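Long-range contact in uncharacterized protein (Bacteroides eggerthii, PDB 4FTD), which is of unknown function but, as a six-bladed beta-propeller with an immunoglobulin-like domain, may take part in carbohydrate metabolism: residues E422-S434 / G439-E451. Numbering follows the deposited sequence. Where two conformers were deposited one is given.
Sequences ENGKDAKLCLFAS and GFVICEFPIKQEE
K428 and E444 join across two antiparallel strands of a beta hairpin, 426-434 and 439-446, whose segment axes run at 162°. The lysine is modelled in two conformations, so the contacts of its outer atoms, given for one of them, are less certain. It can be followed outward: CB and CG lie beside the carbonyl O of F445, CD reaches the carboxylate, CE sits 3.3 Å from E444 OE1, and NZ closes a salt bridge to E444 OE1 at 3.1 Å. In this conformer a bend at chi3 (79°) in an otherwise extended chain turns the ammonium back over the glutamate, and NZ meets OE1 from above the carboxylate plane, 42° out of it. The other oxygen, E444 OE2, accepts a bond from a water at 2.9 Å; that water also takes a weak bond from K428 NZ, while C430 SG packs against E444 OE2 at 3.7 Å. Were E444 cut back to an alanine, the lysine would probably lose the counter-charge it meets in this conformation, and the water its acceptor.

Further along the same face F432 and F440 meet obliquely, CE2 of F432 lying 3.6 Å from CD1 of F440, and I442 CG1 touches the F432 edge. On the reverse face L431 CD1 packs 3.9 Å from F445 CE1. Paired backbone bonds at L429/F445, L431/C443 and A433/V441 set the register, and strands 412-420 and 120-125 flank the hairpin to complete a four-stranded propeller blade. The chemistry thus implies a mostly apolar hairpin with one buried carboxylate, its charge probably offset by the lysine in this conformation, with a water on its second oxygen.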
ATOM      1  N   GLU A 422     -15.932  12.591  -4.617  1.00 79.63           N
ATOM      2  CA  GLU A 422     -17.400  12.717  -4.704  1.00 87.80           C
ATOM      3  C   GLU A 422     -18.082  11.776  -5.723  1.00 92.09           C
ATOM      4  O   GLU A 422     -19.253  11.460  -5.560  1.00 97.71           O
ATOM      5  CB  GLU A 422     -17.781  14.163  -5.020  1.00 97.00           C
ATOM      6  CG  GLU A 422     -17.248  14.663  -6.355  1.00110.00           C
ATOM      7  CD  GLU A 422     -17.337  16.168  -6.494  1.00132.83           C
ATOM      8  OE1 GLU A 422     -18.335  16.756  -6.021  1.00141.55           O
ATOM      9  OE2 GLU A 422     -16.411  16.759  -7.092  1.00129.26           O
ATOM     10  N   ASN A 423     -17.352  11.346  -6.759  1.00 83.02           N
ATOM     11  CA  ASN A 423     -17.859  10.421  -7.780  1.00 79.11           C
ATOM     12  C   ASN A 423     -17.588   8.933  -7.528  1.00 80.54           C
ATOM     13  O   ASN A 423     -17.813   8.117  -8.417  1.00 83.85           O
ATOM     14  CB  ASN A 423     -17.271  10.800  -9.140  1.00 81.94           C
ATOM     15  CG  ASN A 423     -17.590  12.232  -9.531  1.00 91.75           C
ATOM     16  OD1 ASN A 423     -16.717  12.970  -9.965  1.00 92.96           O
ATOM     17  ND2 ASN A 423     -18.835  12.632  -9.359  1.00 83.73           N
ATOM     18  N   GLY A 424     -17.101   8.573  -6.340  1.00 82.18           N
ATOM     19  CA  GLY A 424     -16.779   7.172  -6.006  1.00 75.86           C
ATOM     20  C   GLY A 424     -15.489   6.617  -6.613  1.00 71.09           C
ATOM     21  O   GLY A 424     -15.217   5.427  -6.499  1.00 74.14           O
ATOM     22  N   LYS A 425     -14.701   7.476  -7.258  1.00 70.24           N
ATOM     23  CA  LYS A 425     -13.428   7.093  -7.860  1.00 70.49           C
ATOM     24  C   LYS A 425     -12.294   7.222  -6.824  1.00 67.26           C
ATOM     25  O   LYS A 425     -12.286   8.152  -5.997  1.00 65.26           O
ATOM     26  CB  LYS A 425     -13.132   7.981  -9.068  1.00 78.59           C
ATOM     27  CG  LYS A 425     -11.904   7.560  -9.861  1.00 91.53           C
ATOM     28  CD  LYS A 425     -11.557   8.579 -10.936  1.00 95.29           C
ATOM     29  CE  LYS A 425     -10.210   8.284 -11.581  1.00 83.38           C
ATOM     30  NZ  LYS A 425      -9.629   9.533 -12.120  1.00 81.73           N
ATOM     31  N   ASP A 426     -11.319   6.317  -6.894  1.00 57.88           N
ATOM     32  CA  ASP A 426     -10.179   6.368  -5.975  1.00 61.08           C
ATOM     33  C   ASP A 426      -9.448   7.699  -6.158  1.00 65.91           C
ATOM     34  O   ASP A 426      -9.269   8.146  -7.296  1.00 61.15           O
ATOM     35  CB  ASP A 426      -9.204   5.236  -6.246  1.00 59.47           C
ATOM     36  CG  ASP A 426      -9.771   3.872  -5.937  1.00 61.09           C
ATOM     37  OD1 ASP A 426     -10.802   3.764  -5.240  1.00 62.10           O
ATOM     38  OD2 ASP A 426      -9.135   2.899  -6.373  1.00 60.26           O
ATOM     39  N   ALA A 427      -9.060   8.320  -5.036  1.00 57.38           N
ATOM     40  CA  ALA A 427      -8.398   9.637  -5.032  1.00 62.77           C
ATOM     41  C   ALA A 427      -7.089   9.658  -4.241  1.00 59.21           C
ATOM     42  O   ALA A 427      -6.115  10.242  -4.698  1.00 56.11           O
ATOM     43  CB  ALA A 427      -9.339  10.697  -4.490  1.00 54.28           C
ATOM     44  N   LYS A 428      -7.060   9.016  -3.070  1.00 56.38           N
ATOM     45  CA  LYS A 428      -5.890   9.050  -2.197  0.50 55.51           C
ATOM     46  C   LYS A 428      -5.628   7.659  -1.608  1.00 51.24           C
ATOM     47  O   LYS A 428      -6.544   7.032  -1.095  1.00 48.01           O
ATOM     48  CB  LYS A 428      -6.135  10.092  -1.091  0.50 60.20           C
ATOM     49  CG  LYS A 428      -4.893  10.675  -0.439  0.50 65.80           C
ATOM     50  CD  LYS A 428      -5.228  11.898   0.423  0.50 64.71           C
ATOM     51  CE  LYS A 428      -5.803  11.533   1.786  0.50 58.55           C
ATOM     52  NZ  LYS A 428      -6.000  12.742   2.640  0.50 53.82           N
ATOM     53  N   LEU A 429      -4.376   7.195  -1.678  1.00 46.34           N
ATOM     54  CA  LEU A 429      -3.939   5.926  -1.111  1.00 49.09           C
ATOM     55  C   LEU A 429      -3.125   6.237   0.143  1.00 47.66           C
ATOM     56  O   LEU A 429      -2.070   6.886   0.059  1.00 50.92           O
ATOM     57  CB  LEU A 429      -3.054   5.139  -2.094  1.00 50.77           C
ATOM     58  CG  LEU A 429      -2.405   3.840  -1.586  1.00 50.82           C
ATOM     59  CD1 LEU A 429      -3.494   2.871  -1.175  1.00 45.44           C
ATOM     60  CD2 LEU A 429      -1.468   3.231  -2.631  1.00 47.90           C
ATOM     61  N   CYS A 430      -3.582   5.724   1.276  1.00 44.67           N
ATOM     62  CA  CYS A 430      -2.967   5.976   2.583  1.00 44.64           C
ATOM     63  C   CYS A 430      -2.439   4.664   3.133  1.00 43.63           C
ATOM     64  O   CYS A 430      -3.193   3.716   3.255  1.00 46.38           O
ATOM     65  CB  CYS A 430      -3.982   6.597   3.513  1.00 45.68           C
ATOM     66  SG  CYS A 430      -4.901   7.981   2.813  1.00 55.14           S
ATOM     67  N   LEU A 431      -1.128   4.599   3.372  1.00 41.65           N
ATOM     68  CA  LEU A 431      -0.434   3.396   3.805  1.00 41.26           C
ATOM     69  C   LEU A 431       0.107   3.622   5.213  1.00 42.32           C
ATOM     70  O   LEU A 431       0.541   4.718   5.550  1.00 47.44           O
ATOM     71  CB  LEU A 431       0.707   3.045   2.834  1.00 40.84           C
ATOM     72  CG  LEU A 431       0.312   2.936   1.351  1.00 45.31           C
ATOM     73  CD1 LEU A 431       1.565   2.582   0.560  1.00 46.70           C
ATOM     74  CD2 LEU A 431      -0.791   1.896   1.087  1.00 39.85           C
ATOM     75  N   PHE A 432       0.060   2.571   6.013  1.00 41.73           N
ATOM     76  CA  PHE A 432       0.521   2.573   7.397  1.00 36.34           C
ATOM     77  C   PHE A 432       1.382   1.365   7.628  1.00 40.90           C
ATOM     78  O   PHE A 432       1.060   0.262   7.150  1.00 37.80           O
ATOM     79  CB  PHE A 432      -0.683   2.509   8.301  1.00 40.82           C
ATOM     80  CG  PHE A 432      -0.392   2.243   9.777  1.00 37.76           C
ATOM     81  CD1 PHE A 432      -0.382   0.938  10.279  1.00 36.39           C
ATOM     82  CD2 PHE A 432      -0.294   3.330  10.691  1.00 39.73           C
ATOM     83  CE1 PHE A 432      -0.190   0.695  11.638  1.00 35.11           C
ATOM     84  CE2 PHE A 432      -0.140   3.095  12.045  1.00 37.57           C
ATOM     85  CZ  PHE A 432      -0.075   1.771  12.512  1.00 35.28           C
ATOM     86  N   ALA A 433       2.436   1.566   8.393  1.00 38.35           N
ATOM     87  CA  ALA A 433       3.276   0.499   8.953  1.00 36.77           C
ATOM     88  C   ALA A 433       3.661   0.894  10.387  1.00 40.26           C
ATOM     89  O   ALA A 433       3.817   2.091  10.717  1.00 37.75           O
ATOM     90  CB  ALA A 433       4.537   0.254   8.126  1.00 39.02           C
ATOM     91  N   SER A 434       3.784  -0.116  11.234  1.00 38.26           N
ATOM     92  CA  SER A 434       4.242   0.019  12.608  1.00 38.42           C
ATOM     93  C   SER A 434       5.195  -1.117  12.899  1.00 40.97           C
ATOM     94  O   SER A 434       4.922  -2.245  12.523  1.00 38.23           O
ATOM     95  CB  SER A 434       3.075  -0.128  13.593  1.00 42.52           C
ATOM     96  OG  SER A 434       3.537   0.185  14.923  1.00 45.70           O
ATOM     97  N   GLY A 439       8.411   2.526  15.949  1.00 36.88           N
ATOM     98  CA  GLY A 439       7.310   3.469  15.842  1.00 41.64           C
ATOM     99  C   GLY A 439       6.429   3.181  14.619  1.00 41.74           C
ATOM    100  O   GLY A 439       6.431   2.087  14.107  1.00 41.39           O
ATOM    101  N   PHE A 440       5.693   4.188  14.159  1.00 43.63           N
ATOM    102  CA  PHE A 440       4.763   4.023  13.048  1.00 43.91           C
ATOM    103  C   PHE A 440       4.756   5.215  12.113  1.00 42.64           C
ATOM    104  O   PHE A 440       5.204   6.280  12.494  1.00 39.19           O
ATOM    105  CB  PHE A 440       3.365   3.687  13.553  1.00 37.68           C
ATOM    106  CG  PHE A 440       2.606   4.814  14.247  1.00 36.83           C
ATOM    107  CD1 PHE A 440       1.890   5.744  13.513  1.00 39.44           C
ATOM    108  CD2 PHE A 440       2.545   4.879  15.653  1.00 44.57           C
ATOM    109  CE1 PHE A 440       1.179   6.772  14.149  1.00 41.01           C
ATOM    110  CE2 PHE A 440       1.830   5.873  16.289  1.00 43.16           C
ATOM    111  CZ  PHE A 440       1.130   6.807  15.538  1.00 41.69           C
ATOM    112  N   VAL A 441       4.233   5.018  10.908  1.00 41.53           N
ATOM    113  CA  VAL A 441       4.159   6.070   9.875  1.00 43.00           C
ATOM    114  C   VAL A 441       2.844   5.912   9.096  1.00 38.77           C
ATOM    115  O   VAL A 441       2.299   4.784   8.945  1.00 40.97           O
ATOM    116  CB  VAL A 441       5.398   6.015   8.937  1.00 39.48           C
ATOM    117  CG1 VAL A 441       5.408   4.764   8.076  1.00 38.89           C
ATOM    118  CG2 VAL A 441       5.511   7.231   8.029  1.00 38.92           C
ATOM    119  N   ILE A 442       2.280   7.053   8.671  1.00 40.29           N
ATOM    120  CA  ILE A 442       1.215   7.091   7.704  1.00 45.86           C
ATOM    121  C   ILE A 442       1.763   7.841   6.473  1.00 46.88           C
ATOM    122  O   ILE A 442       2.231   8.968   6.609  1.00 45.40           O
ATOM    123  CB  ILE A 442      -0.000   7.835   8.233  1.00 47.09           C
ATOM    124  CG1 ILE A 442      -0.553   7.135   9.491  1.00 44.17           C
ATOM    125  CG2 ILE A 442      -1.057   7.950   7.108  1.00 45.79           C
ATOM    126  CD1 ILE A 442      -1.484   8.015  10.315  1.00 42.54           C
ATOM    127  N   CYS A 443       1.719   7.205   5.296  1.00 41.15           N
ATOM    128  CA  CYS A 443       2.186   7.797   4.041  1.00 44.94           C
ATOM    129  C   CYS A 443       1.025   7.856   3.072  1.00 48.95           C
ATOM    130  O   CYS A 443       0.432   6.807   2.769  1.00 50.01           O
ATOM    131  CB  CYS A 443       3.273   6.935   3.433  1.00 48.73           C
ATOM    132  SG  CYS A 443       4.642   6.672   4.542  1.00 50.48           S
ATOM    133  N   GLU A 444       0.690   9.056   2.610  1.00 48.32           N
ATOM    134  CA  GLU A 444      -0.456   9.282   1.722  1.00 47.88           C
ATOM    135  C   GLU A 444       0.047   9.708   0.348  1.00 51.86           C
ATOM    136  O   GLU A 444       0.994  10.504   0.232  1.00 50.78           O
ATOM    137  CB  GLU A 444      -1.368  10.371   2.289  1.00 48.99           C
ATOM    138  CG  GLU A 444      -1.817  10.125   3.728  1.00 55.67           C
ATOM    139  CD  GLU A 444      -2.979  11.009   4.170  1.00 60.08           C
ATOM    140  OE1 GLU A 444      -3.152  12.110   3.607  1.00 57.99           O
ATOM    141  OE2 GLU A 444      -3.731  10.608   5.082  1.00 56.43           O
ATOM    142  N   PHE A 445      -0.631   9.217  -0.683  1.00 48.86           N
ATOM    143  CA  PHE A 445      -0.263   9.471  -2.073  1.00 51.51           C
ATOM    144  C   PHE A 445      -1.482   9.793  -2.922  1.00 57.08           C
ATOM    145  O   PHE A 445      -2.521   9.158  -2.776  1.00 52.53           O
ATOM    146  CB  PHE A 445       0.383   8.236  -2.688  1.00 50.82           C
ATOM    147  CG  PHE A 445       1.559   7.707  -1.913  1.00 53.63           C
ATOM    148  CD1 PHE A 445       1.371   6.754  -0.904  1.00 49.06           C
ATOM    149  CD2 PHE A 445       2.838   8.129  -2.186  1.00 52.14           C
ATOM    150  CE1 PHE A 445       2.440   6.258  -0.199  1.00 51.93           C
ATOM    151  CE2 PHE A 445       3.909   7.620  -1.488  1.00 54.97           C
ATOM    152  CZ  PHE A 445       3.708   6.685  -0.490  1.00 48.58           C
ATOM    153  N   PRO A 446      -1.351  10.746  -3.841  1.00 55.54           N
ATOM    154  CA  PRO A 446      -2.448  11.025  -4.769  1.00 56.88           C
ATOM    155  C   PRO A 446      -2.467  10.037  -5.953  1.00 56.24           C
ATOM    156  O   PRO A 446      -1.511   9.296  -6.142  1.00 56.75           O
ATOM    157  CB  PRO A 446      -2.107  12.431  -5.275  1.00 58.31           C
ATOM    158  CG  PRO A 446      -0.611  12.475  -5.245  1.00 58.41           C
ATOM    159  CD  PRO A 446      -0.205  11.654  -4.046  1.00 55.25           C
ATOM    160  N   ILE A 447      -3.553  10.009  -6.721  1.00 59.67           N
ATOM    161  CA  ILE A 447      -3.545   9.298  -8.002  1.00 59.48           C
ATOM    162  C   ILE A 447      -2.541  10.028  -8.931  1.00 59.43           C
ATOM    163  O   ILE A 447      -2.326  11.229  -8.805  1.00 65.98           O
ATOM    164  CB  ILE A 447      -4.952   9.155  -8.679  1.00 56.61           C
ATOM    165  CG1 ILE A 447      -5.597  10.513  -9.034  1.00 64.16           C
ATOM    166  CG2 ILE A 447      -5.894   8.304  -7.809  1.00 55.02           C
ATOM    167  CD1 ILE A 447      -6.659  10.444 -10.133  1.00 57.94           C
ATOM    168  N   LYS A 448      -1.899   9.288  -9.822  1.00 59.34           N
ATOM    169  CA  LYS A 448      -1.092   9.886 -10.875  1.00 58.86           C
ATOM    170  C   LYS A 448      -1.982  10.764 -11.766  1.00 64.93           C
ATOM    171  O   LYS A 448      -3.165  10.480 -11.955  1.00 66.64           O
ATOM    172  CB  LYS A 448      -0.430   8.821 -11.749  1.00 58.90           C
ATOM    173  CG  LYS A 448       0.711   8.039 -11.121  1.00 61.75           C
ATOM    174  CD  LYS A 448       1.492   7.273 -12.194  1.00 60.04           C
ATOM    175  CE  LYS A 448       2.482   6.298 -11.579  1.00 58.86           C
ATOM    176  NZ  LYS A 448       1.830   5.201 -10.801  1.00 58.46           N
ATOM    177  N   GLN A 449      -1.387  11.823 -12.289  1.00 68.13           N
ATOM    178  CA  GLN A 449      -2.020  12.775 -13.190  1.00 70.02           C
ATOM    179  C   GLN A 449      -1.216  12.781 -14.483  1.00 71.48           C
ATOM    180  O   GLN A 449       0.005  12.651 -14.423  1.00 64.06           O
ATOM    181  CB  GLN A 449      -1.954  14.169 -12.570  1.00 72.79           C
ATOM    182  CG  GLN A 449      -2.830  14.346 -11.352  1.00 76.04           C
ATOM    183  CD  GLN A 449      -4.298  14.253 -11.701  1.00 82.37           C
ATOM    184  OE1 GLN A 449      -4.705  14.656 -12.777  1.00109.83           O
ATOM    185  NE2 GLN A 449      -5.096  13.720 -10.793  1.00 94.95           N
ATOM    186  N   GLU A 450      -1.884  12.955 -15.631  1.00 78.19           N
ATOM    187  CA  GLU A 450      -1.208  12.946 -16.928  1.00 79.76           C
ATOM    188  C   GLU A 450      -0.098  13.979 -16.970  1.00 86.72           C
ATOM    189  O   GLU A 450      -0.323  15.124 -16.591  1.00 77.75           O
ATOM    190  CB  GLU A 450      -2.174  13.177 -18.093  1.00 81.28           C
ATOM    191  CG  GLU A 450      -3.075  11.981 -18.355  1.00 85.53           C
ATOM    192  CD  GLU A 450      -3.760  11.994 -19.710  1.00 82.42           C
ATOM    193  OE1 GLU A 450      -3.435  12.810 -20.580  1.00 82.65           O
ATOM    194  OE2 GLU A 450      -4.632  11.143 -19.934  1.00 91.67           O
ATOM    195  N   GLU A 451       1.097  13.547 -17.397  1.00101.12           N
ATOM    196  CA  GLU A 451       2.286  14.392 -17.425  1.00102.30           C
ATOM    197  C   GLU A 451       1.922  15.467 -18.400  1.00107.38           C
ATOM    198  O   GLU A 451       2.097  15.296 -19.596  1.00115.38           O
ATOM    199  CB  GLU A 451       3.537  13.617 -17.871  1.00105.73           C
TER
HETATM  200  O   HOH W   1      -6.660  10.595   4.760  1.00 72.62           O